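Local coordinates for protein glycosyl transferase family 8 (Streptococcus pneumoniae, PDB 5GVV) that transfers galactose from UDP-galactose to the terminal glucose of the already glycosylated serine-rich repeat protein PsrP, the third step of its O-glycosylation, at residues Q160-L165 and Q178-M183; L121-N126 and V145-N150. One frame throughout, in Å; residues are numbered along the deposited sequence.

Contact 1. Residues Q160-L165 and Q178-M183; sequences QKLIDL and QSILNM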
loop_
_atom_site.group_PDB
_atom_site.type_symbol
_atom_site.label_atom_id
_atom_site.label_comp_id
_atom_site.label_asym_id
_atom_site.label_seq_id
_atom_site.Cartn_x
_atom_site.Cartn_y
_atom_site.Cartn_z
ATOM N N GLN A 160 12.747 18.765 -23.108
ATOM C CA GLN A 160 13.866 19.637 -22.783
ATOM C C GLN A 160 13.386 21.058 -22.492
ATOM O O GLN A 160 13.930 21.748 -21.623
ATOM C CB GLN A 160 14.895 19.643 -23.914
ATOM C CG GLN A 160 16.291 20.021 -23.442
ATOM C CD GLN A 160 16.739 19.192 -22.249
ATOM O OE1 GLN A 160 16.724 17.963 -22.293
ATOM N NE2 GLN A 160 17.135 19.863 -21.174
ATOM N N LYS A 161 12.353 21.483 -23.212
ATOM C CA LYS A 161 11.806 22.825 -23.052
ATOM C C LYS A 161 11.158 23.030 -21.685
ATOM O O LYS A 161 11.292 24.097 -21.083
ATOM C CB LYS A 161 10.814 23.120 -24.175
ATOM C CG LYS A 161 11.497 23.308 -25.516
ATOM C CD LYS A 161 10.505 23.279 -26.653
ATOM C CE LYS A 161 11.124 23.866 -27.909
ATOM N NZ LYS A 161 10.188 24.824 -28.550
ATOM N N LEU A 162 10.472 22.001 -21.195
ATOM C CA LEU A 162 9.849 22.048 -19.875
ATOM C C LEU A 162 10.907 22.078 -18.772
ATOM O O LEU A 162 10.810 22.866 -17.829
ATOM C CB LEU A 162 8.907 20.856 -19.683
ATOM C CG LEU A 162 7.574 20.880 -20.436
ATOM C CD1 LEU A 162 6.952 19.489 -20.535
ATOM C CD2 LEU A 162 6.606 21.844 -19.765
ATOM N N ILE A 163 11.911 21.211 -18.903
ATOM C CA ILE A 163 13.014 21.134 -17.944
ATOM C C ILE A 163 13.747 22.468 -17.856
ATOM O O ILE A 163 13.911 23.023 -16.765
ATOM C CB ILE A 163 14.029 20.032 -18.319
ATOM C CG1 ILE A 163 13.420 18.642 -18.120
ATOM C CG2 ILE A 163 15.298 20.161 -17.484
ATOM C CD1 ILE A 163 14.292 17.509 -18.638
ATOM N N ASP A 164 14.186 22.966 -19.010
ATOM C CA ASP A 164 14.870 24.252 -19.095
ATOM C C ASP A 164 14.032 25.387 -18.503
ATOM O O ASP A 164 14.545 26.214 -17.742
ATOM C CB ASP A 164 15.237 24.565 -20.550
ATOM C CG ASP A 164 16.288 23.618 -21.104
ATOM O OD1 ASP A 164 16.987 22.962 -20.299
ATOM O OD2 ASP A 164 16.422 23.536 -22.346
ATOM N N LEU A 165 12.745 25.428 -18.844
ATOM C CA LEU A 165 11.872 26.468 -18.308
ATOM C C LEU A 165 11.602 26.269 -16.822
ATOM O O LEU A 165 11.495 27.241 -16.086
ATOM C CB LEU A 165 10.557 26.585 -19.086
ATOM C CG LEU A 165 9.596 27.645 -18.519
ATOM C CD1 LEU A 165 10.251 29.019 -18.460
ATOM C CD2 LEU A 165 8.287 27.712 -19.294
ATOM N N GLN A 178 2.616 22.332 -13.180
ATOM C CA GLN A 178 1.390 22.797 -13.806
ATOM C C GLN A 178 1.563 24.226 -14.307
ATOM O O GLN A 178 1.192 24.540 -15.441
ATOM C CB GLN A 178 0.224 22.709 -12.821
ATOM C CG GLN A 178 -1.116 23.129 -13.406
ATOM C CD GLN A 178 -2.280 22.734 -12.526
ATOM O OE1 GLN A 178 -2.470 21.556 -12.226
ATOM N NE2 GLN A 178 -3.068 23.715 -12.106
ATOM N N SER A 179 2.129 25.085 -13.463
ATOM C CA SER A 179 2.446 26.457 -13.858
ATOM C C SER A 179 3.384 26.482 -15.062
ATOM O O SER A 179 3.269 27.346 -15.935
ATOM C CB SER A 179 3.081 27.224 -12.695
ATOM O OG SER A 179 2.146 27.489 -11.667
ATOM N N ILE A 180 4.314 25.531 -15.101
ATOM C CA ILE A 180 5.267 25.429 -16.201
ATOM C C ILE A 180 4.566 25.028 -17.499
ATOM O O ILE A 180 4.826 25.600 -18.562
ATOM C CB ILE A 180 6.378 24.402 -15.893
ATOM C CG1 ILE A 180 7.124 24.773 -14.605
ATOM C CG2 ILE A 180 7.336 24.287 -17.066
ATOM C CD1 ILE A 180 7.673 26.190 -14.594
ATOM N N LEU A 181 3.684 24.035 -17.404
ATOM C CA LEU A 181 2.942 23.541 -18.564
ATOM C C LEU A 181 2.050 24.620 -19.189
ATOM O O LEU A 181 1.959 24.734 -20.414
ATOM C CB LEU A 181 2.104 22.320 -18.173
ATOM C CG LEU A 181 2.864 21.005 -18.002
ATOM C CD1 LEU A 181 2.096 20.045 -17.115
ATOM C CD2 LEU A 181 3.125 20.374 -19.353
ATOM N N ASN A 182 1.394 25.409 -18.348
ATOM C CA ASN A 182 0.556 26.498 -18.835
ATOM C C ASN A 182 1.385 27.630 -19.437
ATOM O O ASN A 182 0.992 28.246 -20.433
ATOM C CB ASN A 182 -0.329 27.025 -17.708
ATOM C CG ASN A 182 -1.571 26.188 -17.516
ATOM O OD1 ASN A 182 -2.607 26.455 -18.122
ATOM N ND2 ASN A 182 -1.471 25.157 -16.685
HETATM N N MSE A 183 2.514 27.911 -18.826
HETATM C CA MSE A 183 3.362 28.974 -19.332
HETATM C C MSE A 183 4.000 28.594 -20.642
HETATM O O MSE A 183 4.404 29.494 -21.338
HETATM C CB MSE A 183 4.368 29.359 -18.274
HETATM C CG MSE A 183 5.719 29.823 -18.767
HETATM SE SE MSE A 183 6.718 30.572 -17.320
HETATM C CE MSE A 183 5.605 30.053 -15.800
#

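Contact 2. Residues L121-N126 and V145-N150; sequences LDLGEN and VLLINN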
loop_
_atom_site.group_PDB
_atom_site.type_symbol
_atom_site.label_atom_id
_atom_site.label_comp_id
_atom_site.label_asym_id
_atom_site.label_seq_id
_atom_site.Cartn_x
_atom_site.Cartn_y
_atom_site.Cartn_z
ATOM N N LEU A 121 -10.804 11.697 -28.967
ATOM C CA LEU A 121 -10.815 13.127 -29.255
ATOM C C LEU A 121 -9.736 13.462 -30.277
ATOM O O LEU A 121 -8.618 12.948 -30.194
ATOM C CB LEU A 121 -10.616 13.946 -27.977
ATOM C CG LEU A 121 -10.579 15.464 -28.165
ATOM C CD1 LEU A 121 -11.863 15.957 -28.805
ATOM C CD2 LEU A 121 -10.338 16.177 -26.852
ATOM N N ASP A 122 -10.076 14.298 -31.256
ATOM C CA ASP A 122 -9.093 14.734 -32.244
ATOM C C ASP A 122 -8.411 16.012 -31.764
ATOM O O ASP A 122 -9.068 17.024 -31.515
ATOM C CB ASP A 122 -9.750 14.956 -33.610
ATOM C CG ASP A 122 -8.741 14.964 -34.752
ATOM O OD1 ASP A 122 -7.524 15.105 -34.490
ATOM O OD2 ASP A 122 -9.168 14.832 -35.920
ATOM N N LEU A 123 -7.090 15.957 -31.638
ATOM C CA LEU A 123 -6.318 17.084 -31.125
ATOM C C LEU A 123 -5.997 18.133 -32.187
ATOM O O LEU A 123 -5.650 19.269 -31.858
ATOM C CB LEU A 123 -5.022 16.581 -30.499
ATOM C CG LEU A 123 -5.236 15.651 -29.304
ATOM C CD1 LEU A 123 -4.013 14.799 -29.063
ATOM C CD2 LEU A 123 -5.572 16.461 -28.068
ATOM N N GLY A 124 -6.114 17.756 -33.456
ATOM C CA GLY A 124 -5.704 18.637 -34.535
ATOM C C GLY A 124 -4.231 18.989 -34.412
ATOM O O GLY A 124 -3.375 18.101 -34.362
ATOM N N GLU A 125 -3.940 20.285 -34.351
ATOM C CA GLU A 125 -2.566 20.764 -34.232
ATOM C C GLU A 125 -2.242 21.167 -32.794
ATOM O O GLU A 125 -1.125 21.606 -32.495
ATOM C CB GLU A 125 -2.325 21.941 -35.185
ATOM C CG GLU A 125 -0.852 22.263 -35.450
ATOM C CD GLU A 125 -0.380 21.802 -36.817
ATOM O OE1 GLU A 125 -0.150 22.671 -37.685
ATOM O OE2 GLU A 125 -0.229 20.577 -37.025
ATOM N N ASN A 126 -3.216 21.014 -31.901
ATOM C CA ASN A 126 -2.986 21.286 -30.484
ATOM C C ASN A 126 -1.992 20.296 -29.876
ATOM O O ASN A 126 -2.050 19.103 -30.166
ATOM C CB ASN A 126 -4.305 21.255 -29.707
ATOM C CG ASN A 126 -5.207 22.437 -30.033
ATOM O OD1 ASN A 126 -6.392 22.269 -30.322
ATOM N ND2 ASN A 126 -4.648 23.640 -29.981
ATOM N N VAL A 145 -4.967 15.634 -15.975
ATOM C CA VAL A 145 -5.517 14.822 -17.057
ATOM C C VAL A 145 -5.133 15.464 -18.382
ATOM O O VAL A 145 -5.638 16.535 -18.729
ATOM C CB VAL A 145 -7.056 14.723 -16.991
ATOM C CG1 VAL A 145 -7.589 13.947 -18.199
ATOM C CG2 VAL A 145 -7.508 14.076 -15.690
ATOM N N LEU A 146 -4.233 14.822 -19.117
ATOM C CA LEU A 146 -3.741 15.399 -20.358
ATOM C C LEU A 146 -3.865 14.418 -21.509
ATOM O O LEU A 146 -3.228 13.359 -21.501
ATOM C CB LEU A 146 -2.282 15.838 -20.206
ATOM C CG LEU A 146 -2.021 16.917 -19.158
ATOM C CD1 LEU A 146 -0.540 17.177 -19.004
ATOM C CD2 LEU A 146 -2.736 18.195 -19.538
ATOM N N LEU A 147 -4.701 14.758 -22.487
ATOM C CA LEU A 147 -4.692 14.037 -23.748
ATOM C C LEU A 147 -3.560 14.627 -24.572
ATOM O O LEU A 147 -3.632 15.779 -24.997
ATOM C CB LEU A 147 -6.024 14.179 -24.481
ATOM C CG LEU A 147 -6.119 13.273 -25.708
ATOM C CD1 LEU A 147 -5.744 11.847 -25.335
ATOM C CD2 LEU A 147 -7.504 13.315 -26.311
ATOM N N ILE A 148 -2.515 13.837 -24.797
ATOM C CA ILE A 148 -1.252 14.365 -25.302
ATOM C C ILE A 148 -0.948 13.977 -26.753
ATOM O O ILE A 148 -1.042 12.807 -27.127
ATOM C CB ILE A 148 -0.089 13.921 -24.389
ATOM C CG1 ILE A 148 -0.218 14.588 -23.016
ATOM C CG2 ILE A 148 1.259 14.246 -25.016
ATOM C CD1 ILE A 148 0.723 14.039 -21.953
ATOM N N ASN A 149 -0.596 14.974 -27.562
ATOM C CA ASN A 149 -0.093 14.736 -28.910
ATOM C C ASN A 149 1.374 14.322 -28.804
ATOM O O ASN A 149 2.270 15.148 -28.966
ATOM C CB ASN A 149 -0.238 16.012 -29.746
ATOM C CG ASN A 149 0.050 15.794 -31.223
ATOM O OD1 ASN A 149 0.771 14.872 -31.609
ATOM N ND2 ASN A 149 -0.511 16.660 -32.060
ATOM N N ASN A 150 1.610 13.043 -28.522
ATOM C CA ASN A 150 2.958 12.547 -28.242
ATOM C C ASN A 150 3.966 12.754 -29.379
ATOM O O ASN A 150 5.151 12.997 -29.133
ATOM C CB ASN A 150 2.912 11.071 -27.847
ATOM C CG ASN A 150 4.178 10.622 -27.142
ATOM O OD1 ASN A 150 4.773 11.386 -26.386
ATOM N ND2 ASN A 150 4.604 9.389 -27.395
#

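Contact 1. Residues Q160-L165 and Q178-M183
Helices 158-167 and 176-185, a consecutive pair in the family 8 glycosyltransferase region, meet through the leucines Leu-162 and Leu-165 of the first and Ile-180, Leu-181 and Met-183 of the second. The short axes of the two segments stay 10.0 Å apart at closest and make an angle of 119°, and Leu-162 and Ile-180 are the residues whose backbones come nearest. The side chains that meet are all apolar, though methyls also lie against backbone carbonyls. Leu-162 works through its CD2 methyl, which fits between two neighbours on the other helix: it lies 3.7 Å from CG2 of Ile-180 and 3.8 Å from CD2 of Leu-181. Ile-180 presents that branch because CG2 stands anti to its backbone N, and the same methyl also rests against the carbonyl O of Leu-162. The CB of Leu-181 points away from the first helix, yet its CD2 methyl still reaches Leu-162.

One turn further on, CG of Leu-165 is anti to the backbone N (chi1 178°); from there CD1 and CD2 both meet Met-183, which is present as selenomethionine. CD2 of Leu-165 is pressed to 3.4 Å from CG of Met-183, tighter than carbons usually pack, while CD1 lies 4.0 Å from the SE atom. On the second helix, Asn-182 ND2 gives Gln-178 O a nearly straight 3.0 Å bond, from the opposite face of the carbonyl to the backbone N of Asn-182; its OD1 accepts from the backbone N of Phe-141. Tyr-91 packs on both Leu-162 and Ile-180. With the side chain of Leu-181 about 10 Å from the bound UDP, this is helix-helix packing within a GT-A domain.

Contact 2. Residues L121-N126 and V145-N150
Leu-121 packs on Leu-147, and Leu-123 on Leu-147 and Asn-149, joining the turn ahead of strand 128-131 to the 147-149 part of the next strand. The apolar part is carried by three leucines. Leu-123 spreads its two methyls along the strand: CD2 sits 4.0 Å from CG of Leu-147 and also meets that residue's carbonyl O, while CD1 lies 3.7 Å from the backbone N of Asn-149 and touches its CB. The CG of Leu-147 that meets Leu-123 stands anti to its own backbone N (chi1 -172°); the CD2 methyl of Leu-147 then lies 3.6 Å from CB of Leu-121. Lys-101 of strand 101-105 and Ala-129 of strand 128-131 also pack against Leu-123.

The polar part centres on Asn-149. Its ND2 gives a weak hydrogen bond to Asn-126 O, 3.5 Å long with an N-H...acceptor angle of 161°, and CB of Asn-149 lies close to the same carbonyl O. The other end of the amide is taken up differently: OD1 accepts from the backbone N of Lys-152, so Asn-149 is the N-cap of helix 150-155. One side chain thus starts a helix and touches the preceding turn.

Backbone and side-chain bonds shape that turn. Asn-126 N donates to Leu-123 O at 3.0 Å, closing a type II' beta turn, with Gly-124 at positive phi (59°). Asp-122 OD1 accepts from Gly-124 N at 3.2 Å, an Asx turn, the donor standing above the carboxylate plane. Asn-126 OD1, in turn, bonds to Ser-190 OG on strand 189-192. Strand 145-149 pairs antiparallel with both 101-105 and 128-131, so the contact packs a connecting turn against inner strands of the mixed beta sheet of the GT-A fold.

How the contacts relate
From the N terminus, the chain leaves helix 116-119, makes the turn of 121-126, runs through strand 128-131 and returns along strand 145-149, where contact 2 closes a loop with 18 residues between its segments. Helix 150-155 starts there, and the chain moves on to helix 158-167, where contact 1 opens; it closes on helix 176-185 after 12 intervening residues. The two loops follow in series, neither nested nor crossed. The centres of contact 1 and contact 2 are about 17 Å apart, and the two do not touch. Contact 2 ties a turn to the central sheet, contact 1 joins two helices, and both belong to the glycosyltransferase region.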